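Side-chain contacts in alternansucrase (Leuconostoc mesenteroides, PDB 6HVG), which belongs to glycoside hydrolase family 70 and joins a calcium-binding, barrel-based enzyme body to cell-wall-binding-type repeats near both ends of its chain: residues K791-P796 against Y830-Q835; P822-G827 against A849-R854; G331-S336 against Y340-Q345; G381-S386 against T472-L477; T162-I167 against I193-V198. One frame throughout, in Å; residues are numbered along the deposited sequence.

Contact 1: K791-P796 against Y830-Q835; sequences KDQENP and YLEGGQ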
# COMPACT_ATOMS: atom_id res chain seq x y z
N LYS A 791 1.00 19.92 17.01
CA LYS A 791 1.94 21.07 17.02
C LYS A 791 2.13 21.64 15.62
O LYS A 791 2.19 22.84 15.43
CB LYS A 791 3.29 20.63 17.62
CG LYS A 791 4.43 21.64 17.54
CD LYS A 791 4.40 22.62 18.70
CE LYS A 791 5.47 23.70 18.48
NZ LYS A 791 5.18 24.68 17.38
N ASP A 792 2.24 20.75 14.65
CA ASP A 792 2.38 21.12 13.24
C ASP A 792 1.12 21.75 12.68
O ASP A 792 1.18 22.73 11.95
CB ASP A 792 2.73 19.87 12.44
CG ASP A 792 2.69 20.10 10.94
OD1 ASP A 792 1.75 19.57 10.27
OD2 ASP A 792 3.61 20.78 10.45
N GLN A 793 -0.03 21.18 13.03
CA GLN A 793 -1.33 21.67 12.58
C GLN A 793 -1.60 23.11 13.04
O GLN A 793 -2.07 23.94 12.26
CB GLN A 793 -2.42 20.76 13.14
CG GLN A 793 -3.85 21.16 12.79
CD GLN A 793 -4.86 20.15 13.31
OE1 GLN A 793 -5.81 20.52 13.99
NE2 GLN A 793 -4.66 18.88 13.01
N GLU A 794 -1.28 23.40 14.31
CA GLU A 794 -1.55 24.68 14.92
C GLU A 794 -0.39 25.65 14.85
O GLU A 794 -0.38 26.66 15.55
CB GLU A 794 -1.95 24.47 16.39
CG GLU A 794 -3.14 23.55 16.53
CD GLU A 794 -3.73 23.50 17.92
OE1 GLU A 794 -3.28 24.27 18.81
OE2 GLU A 794 -4.66 22.68 18.10
N ASN A 795 0.58 25.36 14.00
CA ASN A 795 1.83 26.10 13.99
C ASN A 795 1.60 27.58 13.61
O ASN A 795 1.09 27.85 12.54
CB ASN A 795 2.83 25.44 13.02
CG ASN A 795 4.26 25.92 13.22
OD1 ASN A 795 4.49 27.12 13.27
ND2 ASN A 795 5.21 25.00 13.32
N PRO A 796 1.97 28.53 14.49
CA PRO A 796 1.79 29.96 14.15
C PRO A 796 2.65 30.43 12.97
O PRO A 796 2.30 31.39 12.28
CB PRO A 796 2.17 30.72 15.43
CG PRO A 796 2.69 29.71 16.38
CD PRO A 796 2.54 28.33 15.83
N TYR A 830 -12.64 18.62 15.52
CA TYR A 830 -12.01 18.22 16.76
C TYR A 830 -10.70 17.52 16.43
O TYR A 830 -10.47 17.15 15.27
CB TYR A 830 -12.95 17.33 17.57
CG TYR A 830 -14.22 18.08 17.92
CD1 TYR A 830 -15.32 18.05 17.06
CD2 TYR A 830 -14.30 18.87 19.07
CE1 TYR A 830 -16.47 18.76 17.36
CE2 TYR A 830 -15.45 19.60 19.37
CZ TYR A 830 -16.53 19.54 18.52
OH TYR A 830 -17.67 20.24 18.79
N LEU A 831 -9.82 17.37 17.41
CA LEU A 831 -8.52 16.77 17.16
C LEU A 831 -8.65 15.27 16.93
O LEU A 831 -9.41 14.58 17.64
CB LEU A 831 -7.58 17.03 18.33
CG LEU A 831 -7.15 18.49 18.53
CD1 LEU A 831 -6.28 18.59 19.77
CD2 LEU A 831 -6.44 19.07 17.31
N GLU A 832 -7.90 14.77 15.95
CA GLU A 832 -8.06 13.39 15.45
C GLU A 832 -7.64 12.28 16.38
O GLU A 832 -8.06 11.14 16.18
CB GLU A 832 -7.32 13.22 14.13
CG GLU A 832 -8.15 13.67 12.94
CD GLU A 832 -7.32 14.08 11.76
OE1 GLU A 832 -6.52 15.01 11.87
OE2 GLU A 832 -7.46 13.47 10.70
N GLY A 833 -6.84 12.59 17.40
CA GLY A 833 -6.41 11.60 18.39
C GLY A 833 -7.03 11.82 19.76
O GLY A 833 -7.81 12.74 19.98
N GLY A 834 -6.65 10.96 20.70
CA GLY A 834 -7.12 11.06 22.06
C GLY A 834 -8.59 10.76 22.10
O GLY A 834 -9.10 9.95 21.33
N GLN A 835 -9.29 11.44 23.00
CA GLN A 835 -10.66 11.13 23.34
C GLN A 835 -11.65 11.83 22.41
O GLN A 835 -11.32 12.85 21.81
CB GLN A 835 -10.90 11.56 24.79
CG GLN A 835 -10.10 10.73 25.76
CD GLN A 835 -10.62 9.32 25.89
OE1 GLN A 835 -9.87 8.37 25.87
NE2 GLN A 835 -11.93 9.19 26.05
O HOH W 1 -7.05 16.66 13.97
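Leu831 places one methyl, CD2, against the polar ends of Gln793 and Glu794. Gln793 OE1 lies 3.7 Å from Leu831 CD2. Glu794 OE2 is a little further, 4.1 Å from Leu831 CD2, and its side chain runs at about a right angle to that of the leucine. No direct hydrogen bond joins the two segments. A water lies between them, held well by Glu832 and only weakly by Gln793. It accepts from Glu832 N at 2.9 Å and donates to Glu832 OE1 at 2.7 Å. Its third link, from Gln793 NE2, is 3.4 Å long. Gln793 reaches this far because it is straight: CG is anti to the backbone N (chi1 179°) and the chain stays extended beyond it. The amide is placed chiefly by Asn803, whose OD1 takes a hydrogen bond from Gln793 NE2. Glu832 is fixed more firmly. Tyr789 bonds OE1, while Arg750, outside both segments, forms a salt bridge with OE2. The contact thus brings the end of helix 779-793 to the loop following helix 826-829. Arg750 and the surrounding donors would be expected to keep buried Glu832 ionised, while the link on to Gln793 through the water is only weak.

Contact 2: P822-G827 against A849-R854; sequences PRVYYG and ALLKAR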
# COMPACT_ATOMS: atom_id res chain seq x y z
N PRO A 822 -22.69 18.61 1.05
CA PRO A 822 -21.34 18.63 1.63
C PRO A 822 -21.19 17.68 2.81
O PRO A 822 -22.15 17.40 3.50
CB PRO A 822 -21.17 20.08 2.08
CG PRO A 822 -22.56 20.56 2.28
CD PRO A 822 -23.39 19.88 1.23
N ARG A 823 -19.98 17.15 3.00
CA ARG A 823 -19.66 16.37 4.18
C ARG A 823 -18.53 17.00 4.98
O ARG A 823 -17.52 17.43 4.41
CB ARG A 823 -19.28 14.95 3.81
CG ARG A 823 -19.20 14.06 5.04
CD ARG A 823 -18.98 12.60 4.69
NE ARG A 823 -17.68 12.40 4.09
CZ ARG A 823 -17.20 11.23 3.71
NH1 ARG A 823 -17.92 10.14 3.89
NH2 ARG A 823 -15.99 11.18 3.16
N VAL A 824 -18.73 17.05 6.29
CA VAL A 824 -17.78 17.65 7.20
C VAL A 824 -17.08 16.58 8.04
O VAL A 824 -17.72 15.67 8.62
CB VAL A 824 -18.49 18.63 8.15
CG1 VAL A 824 -17.48 19.25 9.10
CG2 VAL A 824 -19.21 19.71 7.36
N TYR A 825 -15.76 16.70 8.12
CA TYR A 825 -14.93 15.68 8.78
C TYR A 825 -14.70 16.06 10.23
O TYR A 825 -14.17 17.13 10.53
CB TYR A 825 -13.58 15.53 8.02
CG TYR A 825 -12.58 14.58 8.64
CD1 TYR A 825 -12.96 13.34 9.11
CD2 TYR A 825 -11.23 14.93 8.78
CE1 TYR A 825 -12.04 12.47 9.69
CE2 TYR A 825 -10.30 14.07 9.34
CZ TYR A 825 -10.71 12.85 9.80
OH TYR A 825 -9.81 12.00 10.38
N TYR A 826 -15.07 15.16 11.13
CA TYR A 826 -14.80 15.28 12.56
C TYR A 826 -13.44 15.87 12.87
O TYR A 826 -13.32 16.73 13.72
CB TYR A 826 -14.89 13.88 13.20
CG TYR A 826 -14.32 13.78 14.60
CD1 TYR A 826 -15.10 14.07 15.72
CD2 TYR A 826 -13.02 13.41 14.79
CE1 TYR A 826 -14.59 13.94 17.00
CE2 TYR A 826 -12.49 13.29 16.06
CZ TYR A 826 -13.28 13.55 17.16
OH TYR A 826 -12.73 13.43 18.41
N GLY A 827 -12.42 15.39 12.17
CA GLY A 827 -11.03 15.76 12.42
C GLY A 827 -10.61 17.15 11.99
O GLY A 827 -9.51 17.57 12.30
N ALA A 849 -19.21 28.80 12.05
CA ALA A 849 -19.86 29.98 11.51
C ALA A 849 -20.39 29.75 10.11
O ALA A 849 -21.55 30.08 9.80
CB ALA A 849 -18.90 31.16 11.51
N LEU A 850 -19.54 29.19 9.26
CA LEU A 850 -19.93 28.85 7.89
C LEU A 850 -21.15 27.93 7.87
O LEU A 850 -22.05 28.10 7.05
CB LEU A 850 -18.75 28.20 7.13
CG LEU A 850 -17.61 29.16 6.77
CD1 LEU A 850 -16.38 28.37 6.33
CD2 LEU A 850 -18.00 30.15 5.69
N LEU A 851 -21.15 26.98 8.80
CA LEU A 851 -22.23 26.00 8.87
C LEU A 851 -23.56 26.61 9.27
O LEU A 851 -24.59 26.26 8.70
CB LEU A 851 -21.87 24.86 9.84
CG LEU A 851 -20.99 23.78 9.21
CD1 LEU A 851 -20.31 22.95 10.28
CD2 LEU A 851 -21.81 22.91 8.27
N LYS A 852 -23.52 27.52 10.24
CA LYS A 852 -24.73 28.25 10.69
C LYS A 852 -25.19 29.28 9.66
O LYS A 852 -26.41 29.47 9.45
CB LYS A 852 -24.48 28.93 12.03
CG LYS A 852 -24.38 27.93 13.17
CD LYS A 852 -24.17 28.56 14.53
CE LYS A 852 -22.70 28.82 14.80
NZ LYS A 852 -22.39 29.35 16.15
N ALA A 853 -24.23 29.90 8.99
CA ALA A 853 -24.51 30.83 7.90
C ALA A 853 -25.15 30.11 6.72
O ALA A 853 -25.97 30.69 5.99
CB ALA A 853 -23.22 31.51 7.46
N ARG A 854 -24.77 28.84 6.53
CA ARG A 854 -25.31 28.06 5.43
C ARG A 854 -26.82 27.86 5.61
O ARG A 854 -27.57 27.91 4.64
CB ARG A 854 -24.60 26.72 5.31
CG ARG A 854 -24.92 25.92 4.05
CD ARG A 854 -24.16 24.58 3.99
NE ARG A 854 -24.33 23.92 2.70
CZ ARG A 854 -25.31 23.06 2.39
NH1 ARG A 854 -26.23 22.70 3.29
NH2 ARG A 854 -25.38 22.55 1.18
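Strand 822-825 and helix 849-854 come closest at Val824 and Leu851, whose CA atoms are 9.6 Å apart, so side chains alone bridge the gap. Two pairs do so. In the first, the Val824 methyl CG2 meets the Leu851 methyl CD2 at 4.2 Å, a purely apolar touch. In the second, the CG-CD edge of Pro822 lies over one face of the Arg854 guanidinium. Pro822 CG stands 3.5 Å above that plane, offset toward its rim. Pro822 CD comes to 3.3 Å from Arg854 NH2. The two side chains approach from opposite directions. Arg854 spans the distance as a straight rod: CG is anti to the backbone N (chi1 -170°), and the chain is extended from there to NE. Its polar end is held by carbonyls of other parts of the fold. NH2 donates to Asp1041 O, and NE gives a weak hydrogen bond to Leu815 O. The strand belongs to the eight-stranded parallel barrel, between strands 745-747 and 1045-1047. The helix is one that follows this strand in the chain and packs against it. Pro822 and Val824 point to the helix. Arg823, between them, makes no contact with the helix segment and forms a salt bridge with Glu1083. Helix 807-814 adds Leu814 against Pro822 and Tyr811 against Val824. Arginine here does two things at once. NH2 and, weakly, NE bond backbone carbonyls, while one face packs on proline, which probably eases the burial of the cationic group beside apolar side chains.

Contact 3: G331-S336 against Y340-Q345; sequences GLQTIS and YYLDEQ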
# COMPACT_ATOMS: atom_id res chain seq x y z
N GLY A 331 39.52 -18.60 -28.88
CA GLY A 331 39.07 -19.93 -29.25
C GLY A 331 39.30 -20.97 -28.17
O GLY A 331 39.53 -20.66 -27.00
N LEU A 332 39.27 -22.22 -28.60
CA LEU A 332 39.45 -23.34 -27.71
C LEU A 332 40.92 -23.50 -27.35
O LEU A 332 41.76 -23.63 -28.24
CB LEU A 332 38.94 -24.61 -28.40
CG LEU A 332 38.23 -25.68 -27.59
CD1 LEU A 332 36.88 -25.18 -27.08
CD2 LEU A 332 38.03 -26.93 -28.45
N GLN A 333 41.23 -23.49 -26.05
CA GLN A 333 42.61 -23.60 -25.56
C GLN A 333 42.80 -24.58 -24.41
O GLN A 333 42.08 -24.55 -23.44
CB GLN A 333 43.13 -22.24 -25.09
CG GLN A 333 43.22 -21.19 -26.17
CD GLN A 333 44.25 -21.51 -27.22
OE1 GLN A 333 45.31 -22.07 -26.94
NE2 GLN A 333 43.93 -21.14 -28.45
N THR A 334 43.82 -25.43 -24.52
CA THR A 334 44.16 -26.38 -23.49
C THR A 334 45.37 -25.86 -22.76
O THR A 334 46.44 -25.80 -23.34
CB THR A 334 44.50 -27.78 -24.09
OG1 THR A 334 43.35 -28.30 -24.76
CG2 THR A 334 44.93 -28.75 -22.99
N ILE A 335 45.22 -25.49 -21.50
CA ILE A 335 46.37 -25.09 -20.69
C ILE A 335 46.36 -25.80 -19.33
O ILE A 335 45.30 -26.02 -18.74
CB ILE A 335 46.46 -23.55 -20.53
CG1 ILE A 335 45.41 -23.05 -19.58
CG2 ILE A 335 46.25 -22.84 -21.87
CD1 ILE A 335 45.43 -21.55 -19.41
N SER A 336 47.55 -26.17 -18.86
CA SER A 336 47.74 -26.97 -17.63
C SER A 336 46.79 -28.16 -17.53
O SER A 336 46.13 -28.37 -16.49
CB SER A 336 47.62 -26.11 -16.36
OG SER A 336 48.57 -25.06 -16.35
N TYR A 340 39.67 -24.71 -21.89
CA TYR A 340 38.84 -23.55 -21.69
C TYR A 340 38.37 -23.05 -23.05
O TYR A 340 39.05 -23.30 -24.04
CB TYR A 340 39.68 -22.46 -21.01
CG TYR A 340 40.29 -22.88 -19.70
CD1 TYR A 340 39.58 -22.73 -18.51
CD2 TYR A 340 41.58 -23.38 -19.64
CE1 TYR A 340 40.14 -23.10 -17.30
CE2 TYR A 340 42.16 -23.73 -18.43
CZ TYR A 340 41.44 -23.58 -17.26
OH TYR A 340 41.98 -23.95 -16.07
N TYR A 341 37.23 -22.38 -23.08
CA TYR A 341 36.72 -21.83 -24.30
C TYR A 341 36.71 -20.31 -24.23
O TYR A 341 36.05 -19.74 -23.40
CB TYR A 341 35.33 -22.37 -24.62
CG TYR A 341 34.61 -21.57 -25.70
CD1 TYR A 341 35.15 -21.47 -26.97
CD2 TYR A 341 33.41 -20.93 -25.44
CE1 TYR A 341 34.49 -20.75 -27.96
CE2 TYR A 341 32.75 -20.20 -26.39
CZ TYR A 341 33.29 -20.11 -27.66
OH TYR A 341 32.62 -19.38 -28.62
N LEU A 342 37.43 -19.67 -25.14
CA LEU A 342 37.45 -18.22 -25.22
C LEU A 342 36.71 -17.81 -26.47
O LEU A 342 36.91 -18.37 -27.54
CB LEU A 342 38.89 -17.69 -25.27
CG LEU A 342 39.82 -18.24 -24.15
CD1 LEU A 342 41.26 -18.30 -24.58
CD2 LEU A 342 39.75 -17.41 -22.88
N ASP A 343 35.83 -16.82 -26.36
CA ASP A 343 35.05 -16.39 -27.51
C ASP A 343 35.85 -15.47 -28.43
O ASP A 343 37.03 -15.23 -28.18
CB ASP A 343 33.71 -15.75 -27.08
CG ASP A 343 33.87 -14.39 -26.48
OD1 ASP A 343 34.97 -13.83 -26.48
OD2 ASP A 343 32.85 -13.86 -26.02
N GLU A 344 35.20 -14.98 -29.48
CA GLU A 344 35.82 -14.12 -30.51
C GLU A 344 36.52 -12.89 -29.90
O GLU A 344 37.61 -12.50 -30.36
CB GLU A 344 34.79 -13.67 -31.57
CG GLU A 344 33.61 -14.61 -31.77
CD GLU A 344 32.57 -14.50 -30.65
OE1 GLU A 344 32.48 -13.46 -29.95
OE2 GLU A 344 31.84 -15.48 -30.43
N GLN A 345 35.91 -12.32 -28.87
CA GLN A 345 36.49 -11.16 -28.18
C GLN A 345 37.61 -11.54 -27.20
O GLN A 345 38.24 -10.65 -26.65
CB GLN A 345 35.40 -10.41 -27.41
CG GLN A 345 34.19 -10.04 -28.25
CD GLN A 345 33.41 -8.89 -27.66
OE1 GLN A 345 32.24 -9.02 -27.30
NE2 GLN A 345 34.06 -7.74 -27.54
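Gln333 and Tyr340 are joined by two nearly straight backbone hydrogen bonds. Gln333 N donates to Tyr340 O at 3.0 Å with an N-H...O angle of 178°, and Tyr340 N donates to Gln333 O at 2.9 Å. Further along, Leu342 N reaches Gly331 O at 3.0 Å. That donor sits above the carbonyl plane, 54° out of it. The return link from Gly331 N to Leu342 O is weak and bent. Between these pairs, Leu332 faces Tyr341 as a non-hydrogen-bonded pair. This is the antiparallel hairpin of strands 333-335 and 338-342, a unit of the choline-binding repeat. Thr334 OG1 hydrogen-bonds Thr339 OG1 across the hairpin. Gln333 NE2 and Asp343 OD1 bond locally, to Thr330 O and His347 N. Side chains also meet on both faces. Leu332 CD1 meets Tyr341 CB at 4.0 Å on one. On the other, Gln333 bends at chi2 (-66°), and its CG lies 3.8 Å from Leu342 CD1. Ile335 CG1 approaches Tyr340 CE2 at 3.5 Å, the two side chains crossing at about a right angle. Phe311 meets the Tyr340 ring edge-to-face.

Contact 4: G381-S386 against T472-L477; sequences GLVSQS and TSQKTL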
# COMPACT_ATOMS: atom_id res chain seq x y z
N GLY A 381 23.26 -43.17 -4.08
CA GLY A 381 22.83 -44.42 -4.75
C GLY A 381 21.56 -44.91 -4.10
O GLY A 381 21.17 -44.42 -3.02
N LEU A 382 20.90 -45.89 -4.71
CA LEU A 382 19.65 -46.38 -4.13
C LEU A 382 19.98 -47.07 -2.79
O LEU A 382 20.85 -47.93 -2.75
CB LEU A 382 18.92 -47.32 -5.08
CG LEU A 382 17.47 -47.64 -4.71
CD1 LEU A 382 16.60 -46.37 -4.68
CD2 LEU A 382 16.90 -48.62 -5.73
N VAL A 383 19.33 -46.65 -1.72
CA VAL A 383 19.52 -47.26 -0.43
C VAL A 383 18.19 -47.51 0.25
O VAL A 383 17.24 -46.78 0.07
CB VAL A 383 20.42 -46.46 0.53
CG1 VAL A 383 21.83 -46.37 -0.01
CG2 VAL A 383 19.85 -45.10 0.85
N SER A 384 18.15 -48.57 1.04
CA SER A 384 17.00 -48.90 1.85
C SER A 384 17.10 -48.19 3.19
O SER A 384 18.17 -48.12 3.79
CB SER A 384 16.96 -50.40 2.07
OG SER A 384 15.72 -50.80 2.61
N GLN A 385 15.99 -47.66 3.66
CA GLN A 385 16.01 -46.89 4.88
C GLN A 385 15.53 -47.68 6.08
O GLN A 385 15.84 -47.29 7.22
CB GLN A 385 15.16 -45.63 4.68
CG GLN A 385 15.81 -44.63 3.72
CD GLN A 385 15.16 -43.28 3.74
OE1 GLN A 385 15.66 -42.35 4.36
NE2 GLN A 385 14.02 -43.17 3.06
N SER A 386 14.82 -48.78 5.84
CA SER A 386 14.25 -49.55 6.94
C SER A 386 15.32 -50.20 7.82
O SER A 386 16.35 -50.66 7.32
CB SER A 386 13.25 -50.59 6.43
OG SER A 386 13.87 -51.52 5.59
N THR A 472 25.53 -34.92 2.18
CA THR A 472 25.79 -35.95 3.17
C THR A 472 24.94 -37.16 2.83
O THR A 472 23.82 -37.00 2.32
CB THR A 472 25.42 -35.46 4.58
OG1 THR A 472 26.15 -34.28 4.88
CG2 THR A 472 25.71 -36.53 5.65
N SER A 473 25.47 -38.36 3.08
CA SER A 473 24.80 -39.57 2.65
C SER A 473 23.53 -39.74 3.44
O SER A 473 23.42 -39.27 4.56
CB SER A 473 25.70 -40.81 2.85
OG SER A 473 25.60 -41.35 4.16
N GLN A 474 22.57 -40.42 2.84
CA GLN A 474 21.29 -40.60 3.47
C GLN A 474 21.44 -41.44 4.74
O GLN A 474 20.75 -41.18 5.73
CB GLN A 474 20.33 -41.28 2.49
CG GLN A 474 18.90 -41.31 2.96
CD GLN A 474 18.31 -39.93 3.05
OE1 GLN A 474 18.17 -39.25 2.05
NE2 GLN A 474 17.96 -39.49 4.27
N LYS A 475 22.29 -42.45 4.70
CA LYS A 475 22.51 -43.32 5.86
C LYS A 475 23.01 -42.51 7.05
O LYS A 475 22.49 -42.63 8.15
CB LYS A 475 23.52 -44.40 5.49
CG LYS A 475 23.99 -45.30 6.63
CD LYS A 475 23.14 -46.55 6.77
CE LYS A 475 23.72 -47.52 7.80
NZ LYS A 475 23.61 -46.95 9.17
N THR A 476 24.00 -41.65 6.82
CA THR A 476 24.56 -40.80 7.85
C THR A 476 23.51 -39.87 8.44
O THR A 476 23.46 -39.70 9.65
CB THR A 476 25.73 -39.95 7.31
OG1 THR A 476 26.76 -40.81 6.81
CG2 THR A 476 26.30 -39.04 8.41
N LEU A 477 22.66 -39.28 7.60
CA LEU A 477 21.64 -38.35 8.07
C LEU A 477 20.61 -39.05 8.94
O LEU A 477 20.23 -38.54 9.99
CB LEU A 477 20.94 -37.67 6.90
CG LEU A 477 21.80 -36.75 6.01
CD1 LEU A 477 21.03 -36.44 4.75
CD2 LEU A 477 22.18 -35.47 6.73
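The first turn of helix 474-495 rests on the short strand 383-384, with Gln474 meeting Val383 and Gln385. The Val383 methyl CG2 touches Gln474 CB at 4.2 Å. The Gln385 oxygen OE1 lies 3.7 Å from Gln474 CG. No hydrogen bond joins the two glutamines, and their amide planes stand 62° apart. In Gln474, CG is anti to the backbone N (chi1 -170°), which puts it beside Gln385 OE1. The bend at chi2 (65°) then swings the amide round, Gln474 NE2 also ending 3.7 Å from Gln385 OE1. Strand 383-384 pairs antiparallel with strand 1291-1292, so the contact brings together parts of the chain that are far apart in sequence. Thr1292 of that partner strand also touches Val383, Gln385 and Gln474. The two amides are bonded to other residues, and Asn478 serves both. Gln385 OE1 accepts from Asn478 ND2, one turn further along the helix, and Gln385 NE2 donates to Ile1306 O. Gln474 NE2 donates to Gln450 OE1 on helix 447-462, with a weak second bond to Asn478 OD1. The start of the helix is also tied down. Ser473 is at the N-cap position, and its OG shares a hydrogen bond with Thr476 OG1 at 2.9 Å. The backbone N of Gln474 donates to Gln380 OE1, just ahead of the strand segment.

Contact 5: T162-I167 against I193-V198; sequences TGLQNI and IYFDSV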
# COMPACT_ATOMS: atom_id res chain seq x y z
N THR A 162 22.11 36.86 12.02
CA THR A 162 23.52 36.84 11.59
C THR A 162 24.23 35.66 12.23
O THR A 162 23.72 35.05 13.15
CB THR A 162 24.26 38.14 11.99
OG1 THR A 162 24.33 38.22 13.42
CG2 THR A 162 23.55 39.38 11.41
N GLY A 163 25.43 35.34 11.72
CA GLY A 163 26.31 34.35 12.33
C GLY A 163 25.93 32.91 12.02
O GLY A 163 24.98 32.64 11.29
N LEU A 164 26.69 31.98 12.59
CA LEU A 164 26.43 30.55 12.45
C LEU A 164 25.14 30.19 13.17
O LEU A 164 24.96 30.57 14.32
CB LEU A 164 27.60 29.76 13.04
CG LEU A 164 27.51 28.24 12.91
CD1 LEU A 164 27.90 27.75 11.51
CD2 LEU A 164 28.37 27.59 13.99
N GLN A 165 24.24 29.46 12.49
CA GLN A 165 22.92 29.09 13.06
C GLN A 165 22.43 27.72 12.63
O GLN A 165 22.30 27.47 11.43
CB GLN A 165 21.86 30.08 12.60
CG GLN A 165 22.12 31.52 12.98
CD GLN A 165 21.69 31.86 14.38
OE1 GLN A 165 20.96 31.09 15.02
NE2 GLN A 165 22.12 33.03 14.87
N ASN A 166 22.11 26.85 13.58
CA ASN A 166 21.43 25.60 13.26
C ASN A 166 19.93 25.86 13.17
O ASN A 166 19.27 25.97 14.19
CB ASN A 166 21.71 24.50 14.28
CG ASN A 166 21.10 23.17 13.88
OD1 ASN A 166 20.31 23.09 12.94
ND2 ASN A 166 21.46 22.10 14.58
N ILE A 167 19.41 25.95 11.96
CA ILE A 167 17.98 26.16 11.75
C ILE A 167 17.33 24.87 11.26
O ILE A 167 17.66 24.38 10.17
CB ILE A 167 17.73 27.28 10.73
CG1 ILE A 167 18.29 28.61 11.24
CG2 ILE A 167 16.24 27.44 10.46
CD1 ILE A 167 18.58 29.61 10.14
N ILE A 193 34.57 26.26 8.51
CA ILE A 193 33.41 25.51 8.02
C ILE A 193 33.01 25.92 6.60
O ILE A 193 32.73 27.09 6.35
CB ILE A 193 32.19 25.67 8.95
CG1 ILE A 193 32.64 25.76 10.42
CG2 ILE A 193 31.22 24.53 8.72
CD1 ILE A 193 31.51 26.09 11.37
N TYR A 194 33.00 24.96 5.69
CA TYR A 194 32.46 25.16 4.34
C TYR A 194 30.97 24.96 4.37
O TYR A 194 30.46 24.14 5.13
CB TYR A 194 33.06 24.16 3.33
CG TYR A 194 32.56 24.28 1.90
CD1 TYR A 194 31.77 23.29 1.33
CD2 TYR A 194 32.88 25.41 1.11
CE1 TYR A 194 31.31 23.39 0.02
CE2 TYR A 194 32.42 25.52 -0.19
CZ TYR A 194 31.63 24.51 -0.74
OH TYR A 194 31.17 24.60 -2.03
N PHE A 195 30.28 25.72 3.53
CA PHE A 195 28.85 25.60 3.37
C PHE A 195 28.54 25.28 1.88
O PHE A 195 29.21 25.79 0.98
CB PHE A 195 28.19 26.88 3.86
CG PHE A 195 28.48 27.21 5.32
CD1 PHE A 195 27.54 26.94 6.31
CD2 PHE A 195 29.66 27.83 5.70
CE1 PHE A 195 27.79 27.26 7.64
CE2 PHE A 195 29.92 28.14 7.03
CZ PHE A 195 28.99 27.85 8.00
N ASP A 196 27.56 24.41 1.65
CA ASP A 196 27.23 23.92 0.29
C ASP A 196 26.78 25.06 -0.64
O ASP A 196 26.29 26.09 -0.17
CB ASP A 196 26.12 22.85 0.36
CG ASP A 196 25.95 22.08 -0.95
OD1 ASP A 196 26.76 21.16 -1.21
OD2 ASP A 196 24.99 22.39 -1.70
N SER A 197 26.96 24.87 -1.94
CA SER A 197 26.67 25.90 -2.94
C SER A 197 25.18 26.02 -3.32
O SER A 197 24.73 27.07 -3.81
CB SER A 197 27.53 25.67 -4.19
OG SER A 197 27.03 24.60 -4.99
N VAL A 198 24.43 24.93 -3.13
CA VAL A 198 22.99 24.90 -3.39
C VAL A 198 22.19 25.24 -2.12
O VAL A 198 21.39 26.17 -2.12
CB VAL A 198 22.54 23.52 -3.96
CG1 VAL A 198 21.02 23.42 -4.09
CG2 VAL A 198 23.18 23.27 -5.31
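Two successive hairpins of a choline-binding repeat meet here through Leu164, Ile193 and Phe195. Leu164 does all the touching on its side with one methyl. Its CD1 lies 3.7 Å from Phe195 CZ, at the edge of the ring and in its plane. The same CD1 is 4.0 Å from Ile193 CD1. In Leu164, CG anti to the backbone N (chi1 -178°), with chi2 at 79°, brings CD1 toward the second hairpin. Ile193 and Phe195 are two residues apart, and their side chains both point toward Leu164. Such small hairpins stacked in series are the building units of choline-binding repeats. The first is strands 163-167 and 170-174, the second strands 185-188 and 191-194. Leu171, Tyr173 and Val188 also pack on Leu164, so the apolar layer runs on between the hairpins. Polar groups near each end are bonded locally. Gln165 NE2 donates to Thr162 O at 3.1 Å with an angle of 172°, and the carbonyl oxygen lies in its amide plane. After the second hairpin, Asp196 OD2 accepts from Val198 N at 3.0 Å, forming an Asx turn. That donor comes from above the carboxylate plane.

Contacts 1 and 2 belong to the enzyme body and are buried. They adjoin, contact 1 using the loop after helix 826-829 and contact 2 strand 821-825, and touch through a probable hydrogen bond between Tyr825 and Glu832. Contact 1 is largely polar, with a water between its segments; contact 2 is mainly apolar, with its arginine hydrogen-bonded to carbonyls outside the segments. Contacts 3 and 5 both lie in choline-binding repeats, about 60 Å apart between centres. Contact 3 is partly buried, within one hairpin, and linked by backbone bonds, whereas contact 5 is a buried apolar touch between two hairpins. Contact 4 is partly buried and joins a strand to a helix start, with amides bonded to neighbours rather than to each other.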